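Alpha-amylase (Eisenia fetida, PDB 6M4K) probably catalyses the endohydrolysis of (1->4)-alpha-D-glucosidic linkages in starch-like polysaccharides, as a calcium-binding, cold-active TIM-barrel enzyme of glycosyl hydrolase family 13. Local coordinates at residues V18-E24 with V340-Y346; V70-S76 with G115-F121; R255-H261 with G292-F298. One frame throughout, in Å; residues are numbered along the deposited sequence.

Interaction 1: residues V18-E24 with V340-Y346; sequences VIVHLFE and VRLMSSY
The rings of Phe23 and Tyr346 lie nearly parallel, their planes 6° apart, but are slid past each other so that they barely overlap; the closest atoms are Phe23 CE2 and Tyr346 CE2, 3.3 Å apart. Glu24 CG sits over the centre of one face of the Phe23 ring and also reaches the edge of Tyr346, while its carboxylate goes on to Arg66. Phe23 CB covers one face of the His21 ring, and Met343 SD approaches that ring obliquely, 3.7 Å from His21 ND1. A bend at chi2 (62°) lays Met343 alongside His21 and carries CE to 3.6 Å from Phe23 CB. Behind these side chains the backbones pair in parallel: strand 19-22 is the first and 339-344 the last of the eight barrel strands, and their seam closes the TIM barrel. Leu342 N donates to Ile19 O at 2.8 Å, flanked by Ile19 N to Val340 O and His21 N to Leu342 O. Further on, the bonds from Ser344 N to His21 O and Phe23 N to Ser344 O are weak, and a water donates to both Phe23 O and Ser344 O. Cut back to alanine, Phe23 would probably leave Tyr346 without its ring neighbour and a gap beside Met343 CE. At the start of the pair, Val18 CG1 packs 3.9 Å from Leu342 CG, next to helices 322-334 and 389-401.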
loop_
_atom_site.group_PDB
_atom_site.type_symbol
_atom_site.label_atom_id
_atom_site.label_comp_id
_atom_site.label_asym_id
_atom_site.label_seq_id
_atom_site.Cartn_x
_atom_site.Cartn_y
_atom_site.Cartn_z
ATOM N N VAL A 18 6.681 7.425 -5.176
ATOM C CA VAL A 18 5.529 6.934 -4.418
ATOM C C VAL A 18 4.721 5.981 -5.286
ATOM O O VAL A 18 4.564 6.198 -6.487
ATOM C CB VAL A 18 4.690 8.141 -3.955
ATOM C CG1 VAL A 18 3.397 7.687 -3.286
ATOM C CG2 VAL A 18 5.491 9.014 -3.015
ATOM N N ILE A 19 4.197 4.921 -4.684
ATOM C CA ILE A 19 3.353 3.988 -5.421
ATOM C C ILE A 19 1.919 4.036 -4.886
ATOM O O ILE A 19 1.646 4.567 -3.804
ATOM C CB ILE A 19 3.935 2.566 -5.429
ATOM C CG1 ILE A 19 3.969 2.006 -4.017
ATOM C CG2 ILE A 19 5.356 2.590 -6.042
ATOM C CD1 ILE A 19 4.303 0.522 -3.967
ATOM N N VAL A 20 0.988 3.505 -5.682
ATOM C CA VAL A 20 -0.443 3.584 -5.391
ATOM C C VAL A 20 -1.057 2.199 -5.536
ATOM O O VAL A 20 -0.819 1.512 -6.533
ATOM C CB VAL A 20 -1.165 4.570 -6.333
ATOM C CG1 VAL A 20 -2.663 4.608 -6.012
ATOM C CG2 VAL A 20 -0.556 5.945 -6.254
ATOM N N HIS A 21 -1.888 1.805 -4.578
ATOM C CA HIS A 21 -2.643 0.563 -4.699
ATOM C C HIS A 21 -3.982 0.878 -5.353
ATOM O O HIS A 21 -4.865 1.457 -4.713
ATOM C CB HIS A 21 -2.876 -0.042 -3.328
ATOM C CG HIS A 21 -3.546 -1.375 -3.372
ATOM N ND1 HIS A 21 -4.104 -1.954 -2.254
ATOM C CD2 HIS A 21 -3.707 -2.260 -4.381
ATOM C CE1 HIS A 21 -4.597 -3.135 -2.578
ATOM N NE2 HIS A 21 -4.369 -3.345 -3.864
ATOM N N LEU A 22 -4.124 0.533 -6.635
ATOM C CA LEU A 22 -5.385 0.756 -7.348
ATOM C C LEU A 22 -6.271 -0.476 -7.128
ATOM O O LEU A 22 -6.433 -1.348 -7.984
ATOM C CB LEU A 22 -5.121 1.082 -8.813
ATOM C CG LEU A 22 -4.374 2.393 -9.069
ATOM C CD1 LEU A 22 -4.155 2.595 -10.567
ATOM C CD2 LEU A 22 -5.126 3.582 -8.489
ATOM N N PHE A 23 -6.843 -0.531 -5.925
ATOM C CA PHE A 23 -7.513 -1.723 -5.409
ATOM C C PHE A 23 -8.759 -2.042 -6.238
ATOM O O PHE A 23 -9.671 -1.213 -6.356
ATOM C CB PHE A 23 -7.874 -1.435 -3.950
ATOM C CG PHE A 23 -8.665 -2.514 -3.256
ATOM C CD1 PHE A 23 -8.216 -3.824 -3.195
ATOM C CD2 PHE A 23 -9.847 -2.184 -2.591
ATOM C CE1 PHE A 23 -8.937 -4.804 -2.508
ATOM C CE2 PHE A 23 -10.572 -3.160 -1.904
ATOM C CZ PHE A 23 -10.125 -4.460 -1.872
ATOM N N GLU A 24 -8.781 -3.234 -6.834
ATOM C CA GLU A 24 -9.884 -3.734 -7.653
ATOM C C GLU A 24 -10.106 -2.945 -8.938
ATOM O O GLU A 24 -11.121 -3.163 -9.622
ATOM C CB GLU A 24 -11.197 -3.892 -6.871
ATOM C CG GLU A 24 -11.201 -5.034 -5.864
ATOM C CD GLU A 24 -11.581 -6.381 -6.462
ATOM O OE1 GLU A 24 -11.647 -6.522 -7.705
ATOM O OE2 GLU A 24 -11.827 -7.312 -5.677
ATOM N N VAL A 340 6.840 4.749 0.323
ATOM C CA VAL A 340 5.450 5.136 0.594
ATOM C C VAL A 340 4.506 4.586 -0.467
ATOM O O VAL A 340 4.706 4.801 -1.670
ATOM C CB VAL A 340 5.310 6.661 0.675
ATOM C CG1 VAL A 340 3.833 7.045 0.850
ATOM C CG2 VAL A 340 6.164 7.217 1.817
ATOM N N ARG A 341 3.453 3.904 -0.006
ATOM C CA ARG A 341 2.348 3.466 -0.845
ATOM C C ARG A 341 1.079 4.164 -0.365
ATOM O O ARG A 341 0.789 4.182 0.838
ATOM C CB ARG A 341 2.177 1.947 -0.738
ATOM C CG ARG A 341 1.038 1.393 -1.592
ATOM C CD ARG A 341 0.806 -0.094 -1.343
ATOM N NE ARG A 341 0.327 -0.337 0.017
ATOM C CZ ARG A 341 0.343 -1.521 0.632
ATOM N NH1 ARG A 341 0.806 -2.594 0.014
ATOM N NH2 ARG A 341 -0.111 -1.639 1.879
ATOM N N LEU A 342 0.335 4.753 -1.295
ATOM C CA LEU A 342 -0.979 5.319 -1.000
ATOM C C LEU A 342 -2.073 4.343 -1.411
ATOM O O LEU A 342 -2.064 3.823 -2.532
ATOM C CB LEU A 342 -1.198 6.625 -1.769
ATOM C CG LEU A 342 -0.155 7.733 -1.642
ATOM C CD1 LEU A 342 -0.670 9.023 -2.264
ATOM C CD2 LEU A 342 0.219 7.970 -0.196
ATOM N N MET A 343 -3.017 4.110 -0.511
ATOM C CA MET A 343 -4.212 3.359 -0.855
ATOM C C MET A 343 -5.090 4.171 -1.804
ATOM O O MET A 343 -5.169 5.400 -1.717
ATOM C CB MET A 343 -4.986 3.080 0.438
ATOM C CG MET A 343 -6.279 2.296 0.263
ATOM S SD MET A 343 -5.916 0.675 -0.423
ATOM C CE MET A 343 -7.596 0.107 -0.717
ATOM N N SER A 344 -5.754 3.479 -2.723
ATOM C CA SER A 344 -6.799 4.081 -3.546
ATOM C C SER A 344 -8.013 3.167 -3.488
ATOM O O SER A 344 -7.936 2.000 -3.888
ATOM C CB SER A 344 -6.337 4.311 -4.988
ATOM O OG SER A 344 -7.208 5.229 -5.633
ATOM N N SER A 345 -9.125 3.700 -2.974
ATOM C CA SER A 345 -10.232 2.888 -2.484
ATOM C C SER A 345 -11.503 3.051 -3.308
ATOM O O SER A 345 -11.661 3.987 -4.098
ATOM C CB SER A 345 -10.581 3.293 -1.050
ATOM O OG SER A 345 -9.428 3.316 -0.233
ATOM N N TYR A 346 -12.439 2.143 -3.041
ATOM C CA TYR A 346 -13.821 2.339 -3.439
ATOM C C TYR A 346 -14.706 2.442 -2.200
ATOM O O TYR A 346 -14.376 1.950 -1.122
ATOM C CB TYR A 346 -14.299 1.226 -4.377
ATOM C CG TYR A 346 -14.268 -0.192 -3.827
ATOM C CD1 TYR A 346 -15.269 -0.640 -2.967
ATOM C CD2 TYR A 346 -13.270 -1.097 -4.200
ATOM C CE1 TYR A 346 -15.271 -1.929 -2.485
ATOM C CE2 TYR A 346 -13.269 -2.396 -3.722
ATOM C CZ TYR A 346 -14.274 -2.815 -2.867
ATOM O OH TYR A 346 -14.277 -4.108 -2.416
HETATM O O HOH W 1 -10.104 1.471 -5.591
#

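Interaction 2: residues V70-S76 with G115-F121; sequences VSYTMNS and GSDGNSF
Ser116 OG has two partners: it donates to Asn75 O at 2.7 Å, in the carbonyl plane and on a lone pair, and is also hydrogen-bonded to His53 N. Beside it, the two oxygens of Asp117 are shared out. Thr73 OG1 donates to Asp117 OD2 at 2.8 Å, arriving on the anti side, tilted 18° from the carboxylate plane. Asn75 ND2 reaches Asp117 OD1 at 3.1 Å; the acceptor lies in the amide plane, but the donor comes from above the carboxylate, and the two flat groups stand 87° apart. With CG swung away from its own backbone N (chi1 -153°), Asp117 extends between these two donors. A type I turn from Gly115 to Gly118 presents Ser116 and Asp117 together. Segment 70-76 is shaped by an ST turn, Ser71 OG accepting from Thr73 N at 3.1 Å. Glu52 backs both segments, bonding to Ser71 OG, Asn119 ND2 and Asp117 N. Val70 packs into the other segment, CG2 3.8 Å from Phe121 CD1 and CG1 against Asn119 O. The contact thus fastens the loop following barrel strand 44-47 to the turn between strands 112-114 and 120-122, part of the long insertion after strand 97-102 that in this family forms domain B. Neutral hydroxyl and amide donors meet the Asp117 carboxylate here, so the join depends on directional bonds and would probably keep that carboxylate from turning.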
loop_
_atom_site.group_PDB
_atom_site.type_symbol
_atom_site.label_atom_id
_atom_site.label_comp_id
_atom_site.label_asym_id
_atom_site.label_seq_id
_atom_site.Cartn_x
_atom_site.Cartn_y
_atom_site.Cartn_z
ATOM N N VAL A 70 -7.124 -20.127 -7.779
ATOM C CA VAL A 70 -7.582 -21.361 -8.397
ATOM C C VAL A 70 -6.557 -21.913 -9.387
ATOM O O VAL A 70 -6.373 -23.130 -9.485
ATOM C CB VAL A 70 -8.969 -21.149 -9.047
ATOM C CG1 VAL A 70 -9.356 -22.332 -9.947
ATOM C CG2 VAL A 70 -10.019 -20.927 -7.962
ATOM N N SER A 71 -5.851 -21.038 -10.096
ATOM C CA SER A 71 -4.729 -21.443 -10.936
ATOM C C SER A 71 -3.842 -20.225 -11.149
ATOM O O SER A 71 -4.082 -19.155 -10.584
ATOM C CB SER A 71 -5.194 -22.035 -12.270
ATOM O OG SER A 71 -5.456 -21.005 -13.199
ATOM N N TYR A 72 -2.802 -20.396 -11.966
ATOM C CA TYR A 72 -1.905 -19.298 -12.306
ATOM C C TYR A 72 -2.097 -18.807 -13.737
ATOM O O TYR A 72 -1.228 -18.103 -14.268
ATOM C CB TYR A 72 -0.454 -19.663 -11.982
ATOM C CG TYR A 72 -0.286 -20.108 -10.543
ATOM C CD1 TYR A 72 -0.349 -19.192 -9.493
ATOM C CD2 TYR A 72 -0.082 -21.446 -10.226
ATOM C CE1 TYR A 72 -0.213 -19.605 -8.175
ATOM C CE2 TYR A 72 0.057 -21.864 -8.916
ATOM C CZ TYR A 72 0.004 -20.945 -7.886
ATOM O OH TYR A 72 0.143 -21.376 -6.586
ATOM N N THR A 73 -3.222 -19.145 -14.376
ATOM C CA THR A 73 -3.581 -18.417 -15.582
ATOM C C THR A 73 -3.941 -16.980 -15.209
ATOM O O THR A 73 -4.027 -16.631 -14.032
ATOM C CB THR A 73 -4.726 -19.099 -16.330
ATOM O OG1 THR A 73 -5.960 -18.905 -15.622
ATOM C CG2 THR A 73 -4.441 -20.589 -16.483
ATOM N N MET A 74 -4.133 -16.135 -16.215
ATOM C CA MET A 74 -4.138 -14.690 -16.009
ATOM C C MET A 74 -5.430 -14.020 -16.460
ATOM O O MET A 74 -5.421 -12.899 -16.966
ATOM C CB MET A 74 -2.907 -14.060 -16.651
ATOM C CG MET A 74 -1.634 -14.372 -15.865
ATOM S SD MET A 74 -1.611 -13.534 -14.264
ATOM C CE MET A 74 -1.393 -11.858 -14.855
ATOM N N ASN A 75 -6.560 -14.680 -16.234
ATOM C CA ASN A 75 -7.876 -14.088 -16.449
ATOM C C ASN A 75 -8.528 -13.911 -15.083
ATOM O O ASN A 75 -8.757 -14.898 -14.377
ATOM C CB ASN A 75 -8.712 -15.018 -17.324
ATOM C CG ASN A 75 -9.940 -14.347 -17.906
ATOM O OD1 ASN A 75 -10.058 -13.123 -17.937
ATOM N ND2 ASN A 75 -10.867 -15.163 -18.397
ATOM N N SER A 76 -8.785 -12.656 -14.700
ATOM C CA SER A 76 -9.249 -12.296 -13.367
ATOM C C SER A 76 -10.403 -11.309 -13.489
ATOM O O SER A 76 -10.753 -10.844 -14.580
ATOM C CB SER A 76 -8.123 -11.631 -12.564
ATOM O OG SER A 76 -7.838 -10.340 -13.085
ATOM N N GLY A 115 -12.998 -21.156 -11.033
ATOM C CA GLY A 115 -12.376 -19.859 -10.916
ATOM C C GLY A 115 -12.771 -18.921 -12.043
ATOM O O GLY A 115 -13.638 -19.208 -12.873
ATOM N N SER A 116 -12.089 -17.777 -12.071
ATOM C CA SER A 116 -12.381 -16.705 -13.013
ATOM C C SER A 116 -11.941 -17.014 -14.435
ATOM O O SER A 116 -12.209 -16.202 -15.332
ATOM C CB SER A 116 -11.710 -15.411 -12.534
ATOM O OG SER A 116 -10.310 -15.602 -12.328
ATOM N N ASP A 117 -11.254 -18.135 -14.660
ATOM C CA ASP A 117 -10.860 -18.567 -15.996
ATOM C C ASP A 117 -11.485 -19.909 -16.348
ATOM O O ASP A 117 -11.070 -20.537 -17.327
ATOM C CB ASP A 117 -9.328 -18.622 -16.129
ATOM C CG ASP A 117 -8.845 -18.429 -17.558
ATOM O OD1 ASP A 117 -9.623 -17.958 -18.410
ATOM O OD2 ASP A 117 -7.667 -18.738 -17.833
ATOM N N GLY A 118 -12.454 -20.375 -15.557
ATOM C CA GLY A 118 -13.171 -21.596 -15.865
ATOM C C GLY A 118 -12.597 -22.877 -15.299
ATOM O O GLY A 118 -13.221 -23.933 -15.462
ATOM N N ASN A 119 -11.446 -22.836 -14.630
ATOM C CA ASN A 119 -10.858 -24.058 -14.095
ATOM C C ASN A 119 -11.512 -24.446 -12.776
ATOM O O ASN A 119 -11.934 -23.594 -11.989
ATOM C CB ASN A 119 -9.350 -23.888 -13.924
ATOM C CG ASN A 119 -8.630 -23.865 -15.253
ATOM O OD1 ASN A 119 -8.752 -24.800 -16.055
ATOM N ND2 ASN A 119 -7.902 -22.789 -15.517
ATOM N N SER A 120 -11.537 -25.750 -12.506
ATOM C CA SER A 120 -12.137 -26.273 -11.285
ATOM C C SER A 120 -11.235 -26.058 -10.072
ATOM O O SER A 120 -10.003 -26.078 -10.168
ATOM C CB SER A 120 -12.405 -27.774 -11.433
ATOM O OG SER A 120 -13.072 -28.306 -10.293
ATOM N N PHE A 121 -11.869 -25.875 -8.914
ATOM C CA PHE A 121 -11.205 -26.014 -7.627
ATOM C C PHE A 121 -12.042 -26.914 -6.733
ATOM O O PHE A 121 -13.270 -26.959 -6.844
ATOM C CB PHE A 121 -10.966 -24.669 -6.903
ATOM C CG PHE A 121 -12.209 -24.053 -6.303
ATOM C CD1 PHE A 121 -12.986 -23.186 -7.053
ATOM C CD2 PHE A 121 -12.582 -24.306 -4.988
ATOM C CE1 PHE A 121 -14.113 -22.598 -6.521
ATOM C CE2 PHE A 121 -13.716 -23.727 -4.453
ATOM C CZ PHE A 121 -14.489 -22.873 -5.223
HETATM O O HOH W 2 -7.445 -25.366 -10.821
#

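Interaction 3: residues R255-H261 with G292-F298; sequences RVTEFKH and GFDALVF
Phe298 points the edge of its ring at the face of Phe259 in a T-shaped pair, planes 85° apart and centroids 5.0 Å from each other, with Phe298 CZ over the middle of the Phe259 ring. Elsewhere along its edge, Phe298 CE1 meets Thr257 CB at 3.9 Å. His261 takes Val297 under its imidazole: Val297 CB stands on the ring normal, 3.5 Å from the centroid, a CH-pi contact. Phe298 O lies at the edge of the same ring, near His261 CD2. At the far end Arg255 stretches its chain, extended from CG to NE, across the 3-10 segment 292-294. Arg255 NH1 donates to Ala295 O at 3.0 Å, the acceptor lying in the guanidinium plane, whereas Phe293 O sits over the flat of the group without bonding to it.

Between these ends two neighbouring parallel strands of the barrel run together. Val256 N donates to Asp294 O, Leu296 N to Val256 O, and Glu258 N to Leu296 O at 2.9 Å. Outside this shell come the residues that set the groups: Glu258 caps helix 259-270, OE2 accepting from Lys260 N, and holds Leu290 N with OE1. His261 has CG anti to its backbone N (chi1 168°), which turns the ring toward the second strand, and NE2 is fixed by Glu332. Arg255 NE goes to Gly8 O, and Phe298 also makes a cation-pi contact with Arg341.

Strand 255-257, helix 259-270 and strand 295-297 form one beta-alpha-beta unit. A water donating to both Glu258 O and Phe298 O, at 2.9 and 2.8 Å, satisfies two carbonyls where the strands part, so polar bonding persists beyond the strand pairing while rings fill the space beside it.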
loop_
_atom_site.group_PDB
_atom_site.type_symbol
_atom_site.label_atom_id
_atom_site.label_comp_id
_atom_site.label_asym_id
_atom_site.label_seq_id
_atom_site.Cartn_x
_atom_site.Cartn_y
_atom_site.Cartn_z
ATOM N N ARG A 255 11.868 -5.963 0.961
ATOM C CA ARG A 255 11.221 -5.073 1.911
ATOM C C ARG A 255 10.020 -5.757 2.561
ATOM O O ARG A 255 9.529 -6.789 2.092
ATOM C CB ARG A 255 10.811 -3.762 1.243
ATOM C CG ARG A 255 11.999 -2.857 0.951
ATOM C CD ARG A 255 11.541 -1.469 0.553
ATOM N NE ARG A 255 12.667 -0.653 0.106
ATOM C CZ ARG A 255 13.002 0.526 0.618
ATOM N NH1 ARG A 255 12.298 1.063 1.601
ATOM N NH2 ARG A 255 14.060 1.168 0.144
ATOM N N VAL A 256 9.567 -5.179 3.673
ATOM C CA VAL A 256 8.469 -5.716 4.463
ATOM C C VAL A 256 7.499 -4.588 4.768
ATOM O O VAL A 256 7.917 -3.469 5.087
ATOM C CB VAL A 256 8.981 -6.378 5.762
ATOM C CG1 VAL A 256 7.827 -6.921 6.578
ATOM C CG2 VAL A 256 9.986 -7.492 5.430
ATOM N N THR A 257 6.207 -4.880 4.650
ATOM C CA THR A 257 5.173 -3.950 5.091
ATOM C C THR A 257 5.337 -3.660 6.574
ATOM O O THR A 257 5.344 -4.577 7.400
ATOM C CB THR A 257 3.797 -4.595 4.895
ATOM O OG1 THR A 257 3.772 -5.869 5.567
ATOM C CG2 THR A 257 3.478 -4.803 3.420
ATOM N N GLU A 258 5.407 -2.379 6.927
ATOM C CA GLU A 258 5.506 -1.994 8.336
ATOM C C GLU A 258 4.132 -1.539 8.827
ATOM O O GLU A 258 3.765 -0.366 8.713
ATOM C CB GLU A 258 6.589 -0.938 8.527
ATOM C CG GLU A 258 6.740 -0.425 9.969
ATOM C CD GLU A 258 6.877 -1.536 10.999
ATOM O OE1 GLU A 258 7.992 -1.723 11.547
ATOM O OE2 GLU A 258 5.865 -2.213 11.287
ATOM N N PHE A 259 3.356 -2.484 9.365
ATOM C CA PHE A 259 2.037 -2.143 9.885
ATOM C C PHE A 259 2.098 -1.284 11.148
ATOM O O PHE A 259 1.109 -0.622 11.488
ATOM C CB PHE A 259 1.229 -3.420 10.124
ATOM C CG PHE A 259 0.660 -4.014 8.868
ATOM C CD1 PHE A 259 1.422 -4.860 8.063
ATOM C CD2 PHE A 259 -0.634 -3.697 8.473
ATOM C CE1 PHE A 259 0.892 -5.392 6.898
ATOM C CE2 PHE A 259 -1.168 -4.224 7.306
ATOM C CZ PHE A 259 -0.409 -5.068 6.517
ATOM N N LYS A 260 3.232 -1.253 11.850
ATOM C CA LYS A 260 3.316 -0.360 13.006
ATOM C C LYS A 260 3.229 1.099 12.593
ATOM O O LYS A 260 2.784 1.938 13.376
ATOM C CB LYS A 260 4.615 -0.591 13.784
ATOM C CG LYS A 260 4.717 -1.969 14.417
ATOM C CD LYS A 260 6.141 -2.231 14.928
ATOM C CE LYS A 260 6.276 -3.627 15.537
ATOM N NZ LYS A 260 7.696 -3.906 15.907
ATOM N N HIS A 261 3.646 1.411 11.371
ATOM C CA HIS A 261 3.686 2.793 10.901
ATOM C C HIS A 261 2.288 3.409 10.888
ATOM O O HIS A 261 2.051 4.464 11.493
ATOM C CB HIS A 261 4.352 2.764 9.520
ATOM C CG HIS A 261 4.248 4.019 8.716
ATOM N ND1 HIS A 261 5.292 4.916 8.602
ATOM C CD2 HIS A 261 3.266 4.473 7.904
ATOM C CE1 HIS A 261 4.941 5.878 7.766
ATOM N NE2 HIS A 261 3.717 5.631 7.329
ATOM N N GLY A 292 13.916 2.358 7.840
ATOM C CA GLY A 292 13.257 2.899 6.663
ATOM C C GLY A 292 13.617 2.160 5.384
ATOM O O GLY A 292 12.769 1.963 4.507
ATOM N N PHE A 293 14.886 1.743 5.254
ATOM C CA PHE A 293 15.320 1.083 4.027
ATOM C C PHE A 293 14.708 -0.298 3.873
ATOM O O PHE A 293 14.700 -0.834 2.763
ATOM C CB PHE A 293 16.845 0.944 3.984
ATOM C CG PHE A 293 17.584 2.250 3.930
ATOM C CD1 PHE A 293 16.935 3.448 3.638
ATOM C CD2 PHE A 293 18.950 2.273 4.161
ATOM C CE1 PHE A 293 17.649 4.651 3.608
ATOM C CE2 PHE A 293 19.662 3.454 4.114
ATOM C CZ PHE A 293 19.021 4.640 3.838
ATOM N N ASP A 294 14.215 -0.884 4.947
ATOM C CA ASP A 294 13.604 -2.206 4.880
ATOM C C ASP A 294 12.085 -2.154 4.763
ATOM O O ASP A 294 11.450 -3.212 4.671
ATOM C CB ASP A 294 13.958 -3.007 6.132
ATOM C CG ASP A 294 15.422 -3.363 6.211
ATOM O OD1 ASP A 294 16.031 -3.697 5.179
ATOM O OD2 ASP A 294 15.954 -3.298 7.330
ATOM N N ALA A 295 11.487 -0.965 4.777
ATOM C CA ALA A 295 10.062 -0.822 5.043
ATOM C C ALA A 295 9.296 -0.327 3.830
ATOM O O ALA A 295 9.747 0.561 3.097
ATOM C CB ALA A 295 9.817 0.158 6.193
ATOM N N LEU A 296 8.112 -0.906 3.663
ATOM C CA LEU A 296 7.052 -0.386 2.816
ATOM C C LEU A 296 6.006 0.164 3.779
ATOM O O LEU A 296 5.528 -0.565 4.653
ATOM C CB LEU A 296 6.497 -1.535 1.977
ATOM C CG LEU A 296 5.511 -1.323 0.825
ATOM C CD1 LEU A 296 4.111 -0.922 1.312
ATOM C CD2 LEU A 296 6.028 -0.368 -0.257
ATOM N N VAL A 297 5.687 1.458 3.646
ATOM C CA VAL A 297 4.865 2.158 4.627
ATOM C C VAL A 297 3.608 2.699 3.952
ATOM O O VAL A 297 3.561 2.918 2.741
ATOM C CB VAL A 297 5.634 3.273 5.381
ATOM C CG1 VAL A 297 6.892 2.701 6.028
ATOM C CG2 VAL A 297 6.013 4.417 4.457
ATOM N N PHE A 298 2.582 2.920 4.774
ATOM C CA PHE A 298 1.248 3.265 4.279
ATOM C C PHE A 298 0.368 3.590 5.479
ATOM O O PHE A 298 0.558 3.044 6.569
ATOM C CB PHE A 298 0.626 2.104 3.463
ATOM C CG PHE A 298 0.680 0.782 4.178
ATOM C CD1 PHE A 298 1.840 0.019 4.144
ATOM C CD2 PHE A 298 -0.394 0.314 4.926
ATOM C CE1 PHE A 298 1.932 -1.181 4.836
ATOM C CE2 PHE A 298 -0.312 -0.909 5.603
ATOM C CZ PHE A 298 0.860 -1.651 5.560
HETATM O O HOH W 3 1.238 0.864 8.112
#

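Interactions 1 and 3 belong to one barrel wall: strand 295-297 pairs with 339-344, which in turn pairs with 19-22. They touch directly, Arg341 N lying 2.9 Å from Val297 O in a probable hydrogen bond, although their centres are about 15 Å apart. Interaction 2 stands off at the periphery, its nearest atoms about 8 Å from interaction 1 and about 19 Å from interaction 3. Of the three, interaction 3 comes within about 10 Å of calcium ligands, measured from the Phe259 side chain to that of His204. In this family the active site opens at the C-terminal ends of the barrel strands, the end toward which 255-261 and 18-24 run.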